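Local atomic coordinates of phosphoribosyl-AMP cyclohydrolase (PDB entry 7BGM), a protein that probably catalyses the second and third steps of histidine biosynthesis in a plant, as a bifunctional phosphoribosyl-ATP pyrophosphohydrolase and phosphoribosyl-AMP cyclohydrolase. Residues D9-D14 against V77-D82; F36-A41 against S59-K64; A21-V26 against N70-H75; V109-K114 against G120-L125. One frame throughout, in Å; residues are numbered along the deposited sequence.

Interaction 1: residues D9-D14 against V77-D82; sequences DSVKWD and VFLDCD. With ZN (zinc ion), chain D; ZN (zinc ion), chain G.
Leu79 opens the contact by meeting Val11. Its CB points at the loop 9-14, and methyl CD2 lies 4.2 Å from Val11 CG2. Both side chains are buried. On its other branch Val11 puts CG1 over one face of the Trp13 ring. Asp80 comes next and binds a zinc ion through OD2, at 1.9 Å from the metal. Cys81 turns to a different zinc ion, which SG reaches at 2.3 Å. Cys97 and Cys104 of the second subunit bind that ion too, so the site bridges the dimer. Asp82 returns to the first zinc ion with OD1, 2.0 Å from it. Asp80, Asp82 and Asp84 thus alternate along the chain as the aspartate cluster of a zinc site in the cyclohydrolase domain, completed by two waters. Asp82 OD2 takes a hydrogen bond from one of these waters and another from a water modelled too close to Lys12 NZ for a bond there to be certain. NZ itself stays 4.6 Å from Asp82 OD2, too far for a salt bridge. The extended Lys12 chain, with CG anti to the backbone N (chi1 -179°), runs past the Asp82 carbonyl, and its CD is 3.4 Å from Asp82 O. Loop 9-14 follows helix 3-9, and Trp13 packs on helix 39-48. Strand 76-80 pairs with strand 85-92 and with a strand of the second subunit.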
loop_
_atom_site.group_PDB
_atom_site.type_symbol
_atom_site.label_atom_id
_atom_site.label_comp_id
_atom_site.label_asym_id
_atom_site.label_seq_id
_atom_site.Cartn_x
_atom_site.Cartn_y
_atom_site.Cartn_z
ATOM N N ASP A 9 -15.062 -0.470 -24.272
ATOM C CA ASP A 9 -16.159 -1.396 -24.557
ATOM C C ASP A 9 -16.077 -2.665 -23.714
ATOM O O ASP A 9 -17.085 -3.375 -23.567
ATOM C CB ASP A 9 -16.162 -1.790 -26.031
ATOM C CG ASP A 9 -16.523 -0.636 -26.957
ATOM O OD1 ASP A 9 -16.903 0.448 -26.453
ATOM O OD2 ASP A 9 -16.441 -0.829 -28.195
ATOM N N SER A 10 -14.908 -2.978 -23.175
ATOM C CA SER A 10 -14.715 -4.210 -22.416
ATOM C C SER A 10 -14.914 -4.026 -20.922
ATOM O O SER A 10 -14.811 -5.018 -20.171
ATOM C CB SER A 10 -13.312 -4.764 -22.684
ATOM O OG SER A 10 -12.349 -4.038 -21.919
ATOM N N VAL A 11 -15.175 -2.776 -20.460
ATOM C CA VAL A 11 -15.426 -2.516 -19.053
ATOM C C VAL A 11 -16.873 -2.880 -18.749
ATOM O O VAL A 11 -17.763 -2.675 -19.590
ATOM C CB VAL A 11 -15.140 -1.035 -18.715
ATOM C CG1 VAL A 11 -15.552 -0.681 -17.267
ATOM C CG2 VAL A 11 -13.673 -0.698 -18.957
ATOM N N LYS A 12 -17.103 -3.470 -17.572
ATOM C CA LYS A 12 -18.437 -3.888 -17.142
ATOM C C LYS A 12 -19.087 -2.729 -16.392
ATOM O O LYS A 12 -19.114 -2.681 -15.153
ATOM C CB LYS A 12 -18.351 -5.150 -16.287
ATOM C CG LYS A 12 -19.662 -5.713 -15.782
ATOM C CD LYS A 12 -19.355 -6.891 -14.869
ATOM C CE LYS A 12 -20.608 -7.547 -14.309
ATOM N NZ LYS A 12 -20.204 -8.583 -13.300
ATOM N N TRP A 13 -19.608 -1.779 -17.178
ATOM C CA TRP A 13 -20.302 -0.617 -16.631
ATOM C C TRP A 13 -21.601 -1.074 -15.965
ATOM O O TRP A 13 -22.230 -2.042 -16.408
ATOM C CB TRP A 13 -20.610 0.416 -17.743
ATOM C CG TRP A 13 -19.408 0.749 -18.617
ATOM C CD1 TRP A 13 -19.145 0.264 -19.900
ATOM C CD2 TRP A 13 -18.287 1.578 -18.267
ATOM N NE1 TRP A 13 -17.928 0.747 -20.359
ATOM C CE2 TRP A 13 -17.386 1.554 -19.379
ATOM C CE3 TRP A 13 -17.958 2.359 -17.135
ATOM C CZ2 TRP A 13 -16.184 2.264 -19.386
ATOM C CZ3 TRP A 13 -16.726 3.059 -17.134
ATOM C CH2 TRP A 13 -15.865 3.012 -18.269
ATOM N N ASP A 14 -21.998 -0.379 -14.895
ATOM C CA ASP A 14 -23.261 -0.679 -14.224
ATOM C C ASP A 14 -24.409 -0.031 -15.005
ATOM O O ASP A 14 -24.217 0.525 -16.090
ATOM C CB ASP A 14 -23.204 -0.270 -12.746
ATOM C CG ASP A 14 -23.170 1.255 -12.517
ATOM O OD1 ASP A 14 -23.456 2.040 -13.442
ATOM O OD2 ASP A 14 -22.854 1.674 -11.370
ATOM N N VAL A 77 -3.081 2.197 -14.950
ATOM C CA VAL A 77 -4.508 1.949 -14.717
ATOM C C VAL A 77 -4.725 0.447 -14.794
ATOM O O VAL A 77 -4.256 -0.204 -15.750
ATOM C CB VAL A 77 -5.400 2.673 -15.744
ATOM C CG1 VAL A 77 -6.871 2.350 -15.468
ATOM C CG2 VAL A 77 -5.182 4.190 -15.672
ATOM N N PHE A 78 -5.397 -0.110 -13.781
ATOM C CA PHE A 78 -5.728 -1.527 -13.742
ATOM C C PHE A 78 -7.239 -1.759 -13.616
ATOM O O PHE A 78 -7.930 -1.058 -12.857
ATOM C CB PHE A 78 -5.025 -2.239 -12.568
ATOM C CG PHE A 78 -3.519 -2.342 -12.707
ATOM C CD1 PHE A 78 -2.703 -1.265 -12.360
ATOM C CD2 PHE A 78 -2.925 -3.488 -13.246
ATOM C CE1 PHE A 78 -1.345 -1.318 -12.482
ATOM C CE2 PHE A 78 -1.522 -3.565 -13.364
ATOM C CZ PHE A 78 -0.741 -2.459 -13.019
ATOM N N LEU A 79 -7.736 -2.798 -14.299
ATOM C CA LEU A 79 -9.075 -3.331 -14.090
ATOM C C LEU A 79 -8.996 -4.563 -13.186
ATOM O O LEU A 79 -7.994 -5.294 -13.215
ATOM C CB LEU A 79 -9.713 -3.759 -15.424
ATOM C CG LEU A 79 -9.938 -2.697 -16.484
ATOM C CD1 LEU A 79 -10.464 -3.275 -17.803
ATOM C CD2 LEU A 79 -10.904 -1.697 -15.924
ATOM N N ASP A 80 -10.069 -4.825 -12.422
ATOM C CA ASP A 80 -10.156 -6.079 -11.667
ATOM C C ASP A 80 -10.623 -7.227 -12.576
ATOM O O ASP A 80 -10.884 -7.066 -13.779
ATOM C CB ASP A 80 -10.998 -5.944 -10.378
ATOM C CG ASP A 80 -12.506 -5.959 -10.590
ATOM O OD1 ASP A 80 -12.938 -5.549 -11.670
ATOM O OD2 ASP A 80 -13.226 -6.302 -9.579
ATOM N N CYS A 81 -10.686 -8.417 -11.988
ATOM C CA CYS A 81 -10.896 -9.643 -12.769
ATOM C C CYS A 81 -12.204 -9.617 -13.574
ATOM O O CYS A 81 -12.259 -10.128 -14.706
ATOM C CB CYS A 81 -10.864 -10.852 -11.834
ATOM S SG CYS A 81 -12.126 -10.738 -10.465
ATOM N N ASP A 82 -13.266 -9.056 -13.018
ATOM C CA ASP A 82 -14.542 -9.006 -13.729
ATOM C C ASP A 82 -14.828 -7.615 -14.312
ATOM O O ASP A 82 -15.953 -7.354 -14.782
ATOM C CB ASP A 82 -15.694 -9.518 -12.836
ATOM C CG ASP A 82 -15.796 -8.813 -11.486
ATOM O OD1 ASP A 82 -15.148 -7.755 -11.278
ATOM O OD2 ASP A 82 -16.565 -9.331 -10.616
HETATM ZN ZN ZN D . -15.114 -6.434 -9.760
HETATM ZN ZN ZN G . -10.997 -11.463 -8.613
HETATM O O HOH W 1 -19.287 -8.470 -11.076
HETATM O O HOH W 2 -16.318 -7.686 -8.733
HETATM O O HOH W 3 -15.414 -5.182 -8.065
#

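Interaction 2: residues F36-A41 against S59-K64; sequences FANREA and SSLWTK
The capped start of helix 39-48 meets strand 60-63 of a beta hairpin that carries Trp62 and Lys64, both of which bind AMP in this enzyme. Asn38 is the N-cap residue. Its OD1 accepts from Ala41 N at 2.9 Å, with an N-H...O angle of 155°, and so satisfies a backbone N-H of the first helical turn. With chi1 at 60°, Asn38 CG sits between its backbone N and carbonyl carbon, which brings OD1 back over the helix start.

Leu61 carries the strand side of the contact, and its two methyls divide the work. CD1 reaches the capped turn, 3.4 Å from Asn38 OD1 and 3.6 Å from Ala41 CB. CD2 goes to Glu40 and lies 3.4 Å from its CG. Glu40 extends past Leu61 at a slant, with CG and then CD against this methyl; Glu40 CD is 3.6 Å from Leu61 CD2. The packing is tight here, and Leu61 chi1 (-130°) is away from a staggered value. No hydrogen bond joins the two segments.

The hairpin has a G1 beta bulge where Ser59 and Ser60 both face Ser55. Strand 60-63 pairs antiparallel with strand 52-55, and Leu61 also touches Thr52 there and Thr44 farther along helix 39-48. Strand 31-37 leads into the capped helix and pairs with strand 19-25.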
loop_
_atom_site.group_PDB
_atom_site.type_symbol
_atom_site.label_atom_id
_atom_site.label_comp_id
_atom_site.label_asym_id
_atom_site.label_seq_id
_atom_site.Cartn_x
_atom_site.Cartn_y
_atom_site.Cartn_z
ATOM N N PHE A 36 -16.335 7.199 -8.699
ATOM C CA PHE A 36 -16.924 6.477 -9.814
ATOM C C PHE A 36 -16.402 7.102 -11.103
ATOM O O PHE A 36 -15.957 8.261 -11.125
ATOM C CB PHE A 36 -18.492 6.487 -9.731
ATOM C CG PHE A 36 -18.997 5.665 -8.606
ATOM C CD1 PHE A 36 -19.070 6.196 -7.314
ATOM C CD2 PHE A 36 -19.342 4.335 -8.807
ATOM C CE1 PHE A 36 -19.475 5.411 -6.241
ATOM C CE2 PHE A 36 -19.775 3.546 -7.746
ATOM C CZ PHE A 36 -19.822 4.077 -6.460
ATOM N N ALA A 37 -16.402 6.323 -12.175
ATOM C CA ALA A 37 -15.947 6.818 -13.454
ATOM C C ALA A 37 -16.892 6.309 -14.532
ATOM O O ALA A 37 -17.347 5.165 -14.456
ATOM C CB ALA A 37 -14.509 6.365 -13.728
ATOM N N ASN A 38 -17.212 7.157 -15.515
ATOM C CA ASN A 38 -17.887 6.702 -16.715
ATOM C C ASN A 38 -16.863 6.588 -17.852
ATOM O O ASN A 38 -15.646 6.730 -17.642
ATOM C CB ASN A 38 -19.055 7.629 -17.079
ATOM C CG ASN A 38 -18.608 9.063 -17.339
ATOM O OD1 ASN A 38 -17.419 9.381 -17.230
ATOM N ND2 ASN A 38 -19.564 9.941 -17.654
ATOM N N ARG A 39 -17.345 6.319 -19.070
ATOM C CA ARG A 39 -16.426 6.148 -20.192
ATOM C C ARG A 39 -15.529 7.369 -20.333
ATOM O O ARG A 39 -14.293 7.259 -20.403
ATOM C CB ARG A 39 -17.205 5.924 -21.486
ATOM C CG ARG A 39 -17.704 4.522 -21.703
ATOM C CD ARG A 39 -18.471 4.480 -23.028
ATOM N NE ARG A 39 -17.551 4.458 -24.162
ATOM C CZ ARG A 39 -17.162 3.339 -24.765
ATOM N NH1 ARG A 39 -17.636 2.177 -24.339
ATOM N NH2 ARG A 39 -16.309 3.376 -25.785
ATOM N N GLU A 40 -16.148 8.547 -20.366
ATOM C CA GLU A 40 -15.384 9.772 -20.553
ATOM C C GLU A 40 -14.365 9.989 -19.438
ATOM O O GLU A 40 -13.243 10.421 -19.714
ATOM C CB GLU A 40 -16.308 10.970 -20.668
ATOM C CG GLU A 40 -15.517 12.251 -20.883
ATOM C CD GLU A 40 -16.361 13.469 -21.272
ATOM O OE1 GLU A 40 -17.616 13.435 -21.185
ATOM O OE2 GLU A 40 -15.739 14.474 -21.684
ATOM N N ALA A 41 -14.717 9.689 -18.183
ATOM C CA ALA A 41 -13.757 9.894 -17.092
ATOM C C ALA A 41 -12.529 9.007 -17.257
ATOM O O ALA A 41 -11.398 9.447 -16.979
ATOM C CB ALA A 41 -14.394 9.649 -15.718
ATOM N N SER A 59 -23.699 15.162 -11.439
ATOM C CA SER A 59 -23.830 14.635 -12.797
ATOM C C SER A 59 -22.797 15.250 -13.740
ATOM O O SER A 59 -23.124 15.727 -14.826
ATOM C CB SER A 59 -25.251 14.845 -13.329
ATOM O OG SER A 59 -26.184 14.117 -12.556
ATOM N N SER A 60 -21.532 15.235 -13.323
ATOM C CA SER A 60 -20.510 15.941 -14.083
ATOM C C SER A 60 -19.136 15.307 -13.880
ATOM O O SER A 60 -18.860 14.696 -12.848
ATOM C CB SER A 60 -20.468 17.419 -13.679
ATOM O OG SER A 60 -19.308 18.054 -14.176
ATOM N N LEU A 61 -18.291 15.439 -14.896
ATOM C CA LEU A 61 -16.895 15.040 -14.779
ATOM C C LEU A 61 -16.157 16.013 -13.872
ATOM O O LEU A 61 -16.457 17.207 -13.843
ATOM C CB LEU A 61 -16.237 15.027 -16.156
ATOM C CG LEU A 61 -15.438 13.808 -16.602
ATOM C CD1 LEU A 61 -16.329 12.571 -16.546
ATOM C CD2 LEU A 61 -14.900 14.050 -18.005
ATOM N N TRP A 62 -15.175 15.502 -13.137
ATOM C CA TRP A 62 -14.278 16.380 -12.395
ATOM C C TRP A 62 -12.937 15.701 -12.223
ATOM O O TRP A 62 -12.843 14.479 -12.109
ATOM C CB TRP A 62 -14.835 16.796 -11.028
ATOM C CG TRP A 62 -14.935 15.681 -10.012
ATOM C CD1 TRP A 62 -15.875 14.664 -9.974
ATOM C CD2 TRP A 62 -14.107 15.507 -8.865
ATOM N NE1 TRP A 62 -15.650 13.850 -8.862
ATOM C CE2 TRP A 62 -14.585 14.362 -8.159
ATOM C CE3 TRP A 62 -13.024 16.227 -8.334
ATOM C CZ2 TRP A 62 -13.985 13.905 -6.974
ATOM C CZ3 TRP A 62 -12.449 15.788 -7.153
ATOM C CH2 TRP A 62 -12.916 14.615 -6.493
ATOM N N THR A 63 -11.903 16.519 -12.226
ATOM C CA THR A 63 -10.534 16.046 -12.104
ATOM C C THR A 63 -10.057 16.418 -10.712
ATOM O O THR A 63 -10.159 17.589 -10.309
ATOM C CB THR A 63 -9.659 16.661 -13.185
ATOM O OG1 THR A 63 -10.132 16.224 -14.473
ATOM C CG2 THR A 63 -8.178 16.258 -12.996
ATOM N N LYS A 64 -9.577 15.426 -9.970
ATOM C CA LYS A 64 -9.060 15.690 -8.642
ATOM C C LYS A 64 -7.917 16.692 -8.739
ATOM O O LYS A 64 -6.979 16.497 -9.521
ATOM C CB LYS A 64 -8.613 14.383 -8.006
ATOM C CG LYS A 64 -7.853 14.569 -6.740
ATOM C CD LYS A 64 -8.779 15.136 -5.660
ATOM C CE LYS A 64 -8.072 16.098 -4.762
ATOM N NZ LYS A 64 -9.056 16.614 -3.728
#

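Interaction 3: residues A21-V26 against N70-H75; sequences AIAQNV and NFINVH
Strands 19-25 and 72-74 belong to one mixed sheet, but each pairs with strand 85-92 and not with the other. Their end-to-end directions are 53° apart. Side chains make the contact, one pair within the strands and one just past their ends. Ala23 and Ile72 make the inner touch. Ala23 CB points at the other strand and lies 3.8 Å from Ile72 CD1, the end methyl of the longer Ile72 branch. Ile72 also packs on Lys64, and Ala23 on Met33, two residues that bind AMP in this enzyme.

The outer touch joins Val26 and His75, which cross at about a right angle. Val26 CG1 sits over one face of the imidazole, 4.1 Å from the ring centroid and only 1° off the ring normal. It makes a CH-pi contact. The second methyl, CG2, is 4.1 Å from His75 CB, so both branches of the valine take part. The valine chi1 of 65° sets CG1 over the ring and CG2 beside His75 CB. A long bond at the ring edge helps hold its rotation: His75 ND1 donates to Asn73 O at 3.3 Å, in the ring plane but above the plane of the carbonyl.

The chain turns a corner at His75 into strand 76-80, which also pairs with 85-92 in this curved mixed sheet of the cyclohydrolase domain.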
loop_
_atom_site.group_PDB
_atom_site.type_symbol
_atom_site.label_atom_id
_atom_site.label_comp_id
_atom_site.label_asym_id
_atom_site.label_seq_id
_atom_site.Cartn_x
_atom_site.Cartn_y
_atom_site.Cartn_z
ATOM N N ALA A 21 -13.857 3.609 -9.263
ATOM C CA ALA A 21 -12.466 3.989 -9.505
ATOM C C ALA A 21 -11.778 4.323 -8.194
ATOM O O ALA A 21 -12.220 5.210 -7.450
ATOM C CB ALA A 21 -12.344 5.184 -10.467
ATOM N N ILE A 22 -10.631 3.679 -7.970
ATOM C CA ILE A 22 -9.891 3.804 -6.722
ATOM C C ILE A 22 -8.548 4.414 -7.035
ATOM O O ILE A 22 -7.823 3.894 -7.897
ATOM C CB ILE A 22 -9.707 2.454 -6.032
ATOM C CG1 ILE A 22 -11.040 1.769 -5.842
ATOM C CG2 ILE A 22 -8.916 2.628 -4.727
ATOM C CD1 ILE A 22 -10.885 0.317 -5.475
ATOM N N ALA A 23 -8.227 5.550 -6.391
ATOM C CA ALA A 23 -6.897 6.125 -6.557
ATOM C C ALA A 23 -5.969 5.615 -5.467
ATOM O O ALA A 23 -6.304 5.682 -4.265
ATOM C CB ALA A 23 -6.947 7.653 -6.545
ATOM N N GLN A 24 -4.768 5.182 -5.880
ATOM C CA GLN A 24 -3.827 4.538 -4.967
ATOM C C GLN A 24 -2.440 5.126 -5.196
ATOM O O GLN A 24 -2.019 5.305 -6.348
ATOM C CB GLN A 24 -3.805 2.998 -5.172
ATOM C CG GLN A 24 -2.793 2.309 -4.233
ATOM C CD GLN A 24 -2.838 0.809 -4.353
ATOM O OE1 GLN A 24 -3.020 0.272 -5.462
ATOM N NE2 GLN A 24 -2.639 0.105 -3.212
ATOM N N ASN A 25 -1.737 5.432 -4.103
ATOM C CA ASN A 25 -0.383 6.001 -4.171
ATOM C C ASN A 25 0.578 4.968 -4.773
ATOM O O ASN A 25 0.740 3.871 -4.227
ATOM C CB ASN A 25 0.047 6.423 -2.762
ATOM C CG ASN A 25 1.394 7.160 -2.746
ATOM O OD1 ASN A 25 2.389 6.685 -3.283
ATOM N ND2 ASN A 25 1.412 8.356 -2.145
ATOM N N VAL A 26 1.182 5.312 -5.920
ATOM C CA VAL A 26 2.083 4.410 -6.654
ATOM C C VAL A 26 3.323 4.036 -5.842
ATOM O O VAL A 26 3.902 2.944 -6.029
ATOM C CB VAL A 26 2.486 5.056 -7.994
ATOM C CG1 VAL A 26 3.307 6.324 -7.776
ATOM C CG2 VAL A 26 3.274 4.027 -8.881
ATOM N N ASN A 70 -4.124 19.704 -6.067
ATOM C CA ASN A 70 -3.550 18.441 -5.603
ATOM C C ASN A 70 -3.923 17.315 -6.569
ATOM O O ASN A 70 -4.671 16.387 -6.240
ATOM C CB ASN A 70 -4.006 18.154 -4.177
ATOM C CG ASN A 70 -3.465 19.183 -3.206
ATOM O OD1 ASN A 70 -2.361 19.689 -3.418
ATOM N ND2 ASN A 70 -4.226 19.520 -2.158
ATOM N N PHE A 71 -3.364 17.412 -7.782
ATOM C CA PHE A 71 -3.625 16.411 -8.809
ATOM C C PHE A 71 -3.045 15.055 -8.425
ATOM O O PHE A 71 -2.053 14.947 -7.691
ATOM C CB PHE A 71 -3.028 16.828 -10.151
ATOM C CG PHE A 71 -3.635 18.098 -10.722
ATOM C CD1 PHE A 71 -4.879 18.062 -11.351
ATOM C CD2 PHE A 71 -2.989 19.319 -10.600
ATOM C CE1 PHE A 71 -5.466 19.196 -11.882
ATOM C CE2 PHE A 71 -3.567 20.485 -11.124
ATOM C CZ PHE A 71 -4.836 20.425 -11.755
ATOM N N ILE A 72 -3.648 14.008 -8.953
ATOM C CA ILE A 72 -3.063 12.664 -8.852
ATOM C C ILE A 72 -2.552 12.300 -10.230
ATOM O O ILE A 72 -3.337 12.050 -11.160
ATOM C CB ILE A 72 -4.053 11.624 -8.305
ATOM C CG1 ILE A 72 -4.581 12.057 -6.921
ATOM C CG2 ILE A 72 -3.392 10.207 -8.253
ATOM C CD1 ILE A 72 -5.933 11.355 -6.576
ATOM N N ASN A 73 -1.219 12.234 -10.356
ATOM C CA ASN A 73 -0.559 12.002 -11.627
ATOM C C ASN A 73 -0.493 10.505 -11.872
ATOM O O ASN A 73 0.182 9.777 -11.131
ATOM C CB ASN A 73 0.842 12.589 -11.612
ATOM C CG ASN A 73 0.828 14.061 -11.350
ATOM O OD1 ASN A 73 0.352 14.842 -12.183
ATOM N ND2 ASN A 73 1.305 14.462 -10.169
ATOM N N VAL A 74 -1.196 10.046 -12.897
ATOM C CA VAL A 74 -1.457 8.628 -13.074
ATOM C C VAL A 74 -0.291 7.937 -13.789
ATOM O O VAL A 74 0.088 8.313 -14.905
ATOM C CB VAL A 74 -2.779 8.406 -13.814
ATOM C CG1 VAL A 74 -2.970 6.928 -14.036
ATOM C CG2 VAL A 74 -3.924 8.943 -12.933
ATOM N N HIS A 75 0.243 6.891 -13.145
ATOM C CA HIS A 75 1.325 6.062 -13.683
ATOM C C HIS A 75 0.825 4.803 -14.391
ATOM O O HIS A 75 1.478 4.309 -15.323
ATOM C CB HIS A 75 2.246 5.611 -12.551
ATOM C CG HIS A 75 3.196 6.659 -12.084
ATOM N ND1 HIS A 75 2.799 7.928 -11.710
ATOM C CD2 HIS A 75 4.532 6.615 -11.906
ATOM C CE1 HIS A 75 3.862 8.627 -11.346
ATOM N NE2 HIS A 75 4.923 7.853 -11.450
#

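Interaction 4: residues V109-K114 against G120-L125; sequences VFDLLK and GNKLAL
Residues 109-112 have helical backbone angles without the regular helix bonds, and 120-125 run extended beside them, with CA of Asp111 7.8 Å from CA of Gly120. Leu112 N bonds to Val109 O and Lys114 N to Asp111 O. Across the gap Asp111 does the touching. Its OD2 comes within 3.6 Å of Gly120 O, two acceptors that make no hydrogen bond. Asp111 CG stands beside its own backbone N, anti to the carbonyl carbon (chi1 -85°), which turns the carboxylate to the 120-125 side. Both segments belong to the loop that links strand 105-108 to helix 127-140, and they lie on the surface, away from the zinc and AMP sites. Lys122 curls its end towards the carboxylate, yet NZ stays 4.4 Å from Asp111 OD2, beyond a salt bridge. Lys122 NZ also has a long, weak ion pair with Asp76 of the second subunit. The other carboxylate oxygen, Asp111 OD1, faces Lys114 NZ in a long salt bridge of 3.8 Å, and that lysine is poorly ordered.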
loop_
_atom_site.group_PDB
_atom_site.type_symbol
_atom_site.label_atom_id
_atom_site.label_comp_id
_atom_site.label_asym_id
_atom_site.label_seq_id
_atom_site.Cartn_x
_atom_site.Cartn_y
_atom_site.Cartn_z
ATOM N N VAL A 109 -13.284 2.587 12.555
ATOM C CA VAL A 109 -14.537 2.131 13.133
ATOM C C VAL A 109 -14.312 1.453 14.476
ATOM O O VAL A 109 -15.090 1.647 15.420
ATOM C CB VAL A 109 -15.223 1.194 12.135
ATOM C CG1 VAL A 109 -16.091 0.203 12.882
ATOM C CG2 VAL A 109 -15.976 2.011 11.086
ATOM N N PHE A 110 -13.256 0.646 14.589
ATOM C CA PHE A 110 -13.059 -0.129 15.810
ATOM C C PHE A 110 -12.873 0.756 17.039
ATOM O O PHE A 110 -13.093 0.289 18.163
ATOM C CB PHE A 110 -11.866 -1.070 15.641
ATOM C CG PHE A 110 -12.134 -2.232 14.722
ATOM C CD1 PHE A 110 -13.362 -2.380 14.110
ATOM C CD2 PHE A 110 -11.158 -3.190 14.490
ATOM C CE1 PHE A 110 -13.612 -3.459 13.267
ATOM C CE2 PHE A 110 -11.401 -4.265 13.664
ATOM C CZ PHE A 110 -12.627 -4.404 13.048
ATOM N N ASP A 111 -12.497 2.026 16.847
ATOM C CA ASP A 111 -12.300 2.937 17.972
ATOM C C ASP A 111 -13.603 3.201 18.718
ATOM O O ASP A 111 -13.614 3.269 19.955
ATOM C CB ASP A 111 -11.698 4.256 17.482
ATOM C CG ASP A 111 -10.183 4.203 17.360
ATOM O OD1 ASP A 111 -9.587 3.155 17.699
ATOM O OD2 ASP A 111 -9.587 5.219 16.934
ATOM N N LEU A 112 -14.709 3.354 17.986
ATOM C CA LEU A 112 -15.986 3.698 18.605
ATOM C C LEU A 112 -16.502 2.624 19.566
ATOM O O LEU A 112 -17.470 2.884 20.294
ATOM C CB LEU A 112 -17.031 3.991 17.512
ATOM C CG LEU A 112 -17.009 5.379 16.841
ATOM C CD1 LEU A 112 -18.048 5.476 15.722
ATOM C CD2 LEU A 112 -17.221 6.507 17.860
ATOM N N LEU A 113 -15.884 1.441 19.607
ATOM C CA LEU A 113 -16.299 0.372 20.507
ATOM C C LEU A 113 -15.482 0.318 21.805
ATOM O O LEU A 113 -15.701 -0.581 22.625
ATOM C CB LEU A 113 -16.230 -0.978 19.784
ATOM C CG LEU A 113 -16.614 -1.055 18.296
ATOM C CD1 LEU A 113 -16.572 -2.510 17.803
ATOM C CD2 LEU A 113 -17.974 -0.418 17.998
ATOM N N LYS A 114 -14.570 1.268 22.024
ATOM C CA LYS A 114 -13.765 1.318 23.243
ATOM C C LYS A 114 -14.642 1.709 24.435
ATOM O O LYS A 114 -15.874 1.713 24.370
ATOM C CB LYS A 114 -12.594 2.282 23.067
ATOM C CG LYS A 114 -11.545 1.826 22.055
ATOM C CD LYS A 114 -10.762 0.640 22.580
ATOM C CE LYS A 114 -10.110 -0.150 21.449
ATOM N NZ LYS A 114 -9.194 0.677 20.612
ATOM N N GLY A 120 -11.109 9.901 17.981
ATOM C CA GLY A 120 -9.851 10.341 17.427
ATOM C C GLY A 120 -9.649 9.810 16.025
ATOM O O GLY A 120 -9.501 8.597 15.814
ATOM N N ASN A 121 -9.624 10.706 15.047
ATOM C CA ASN A 121 -9.372 10.281 13.683
ATOM C C ASN A 121 -7.886 9.968 13.488
ATOM O O ASN A 121 -7.011 10.489 14.182
ATOM C CB ASN A 121 -9.843 11.354 12.690
ATOM C CG ASN A 121 -11.380 11.351 12.513
ATOM O OD1 ASN A 121 -12.061 10.401 12.903
ATOM N ND2 ASN A 121 -11.911 12.417 11.964
ATOM N N LYS A 122 -7.611 9.071 12.563
ATOM C CA LYS A 122 -6.229 8.734 12.242
ATOM C C LYS A 122 -6.218 8.104 10.863
ATOM O O LYS A 122 -7.104 7.314 10.537
ATOM C CB LYS A 122 -5.588 7.794 13.272
ATOM C CG LYS A 122 -6.127 6.391 13.351
ATOM C CD LYS A 122 -5.029 5.438 13.806
ATOM C CE LYS A 122 -5.565 4.254 14.608
ATOM N NZ LYS A 122 -6.744 3.601 13.992
ATOM N N LEU A 123 -5.198 8.429 10.062
ATOM C CA LEU A 123 -5.100 7.847 8.726
ATOM C C LEU A 123 -4.990 6.329 8.805
ATOM O O LEU A 123 -4.300 5.769 9.672
ATOM C CB LEU A 123 -3.874 8.396 7.991
ATOM C CG LEU A 123 -3.789 9.886 7.607
ATOM C CD1 LEU A 123 -2.404 10.101 7.104
ATOM C CD2 LEU A 123 -4.821 10.180 6.526
ATOM N N ALA A 124 -5.669 5.659 7.883
ATOM C CA ALA A 124 -5.372 4.249 7.627
ATOM C C ALA A 124 -3.929 4.089 7.168
ATOM O O ALA A 124 -3.491 4.769 6.233
ATOM C CB ALA A 124 -6.322 3.715 6.566
ATOM N N LEU A 125 -3.195 3.201 7.844
ATOM C CA LEU A 125 -1.786 2.959 7.553
ATOM C C LEU A 125 -1.503 1.465 7.524
ATOM O O LEU A 125 -1.990 0.725 8.387
ATOM C CB LEU A 125 -0.870 3.573 8.598
ATOM C CG LEU A 125 -0.942 5.083 8.799
ATOM C CD1 LEU A 125 -0.085 5.496 9.947
ATOM C CD2 LEU A 125 -0.532 5.831 7.521
#

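How the interactions relate
Interaction 3 is the most buried of the four, and interaction 4 lies on the surface. Interactions 1 and 2 are partly buried. The first three all reach the same mixed sheet. Interactions 1, 3 and 4 all touch the second subunit. Interactions 1 and 2 touch directly: Asp9 OD1 makes a 2.8 Å salt bridge with Arg39 NH1, and Trp13 packs against Ala37 and Arg39. Interactions 2 and 3 meet where Lys64 packs on Asn70 and Phe71. Interactions 1 and 3 adjoin in sequence through strands 72-74 and 76-80. Chemistry follows place: apolar and CH-pi packing in interaction 3, a capped helix on a leucine in interaction 2, zinc ligands beside a small apolar touch in interaction 1, loose charges in interaction 4.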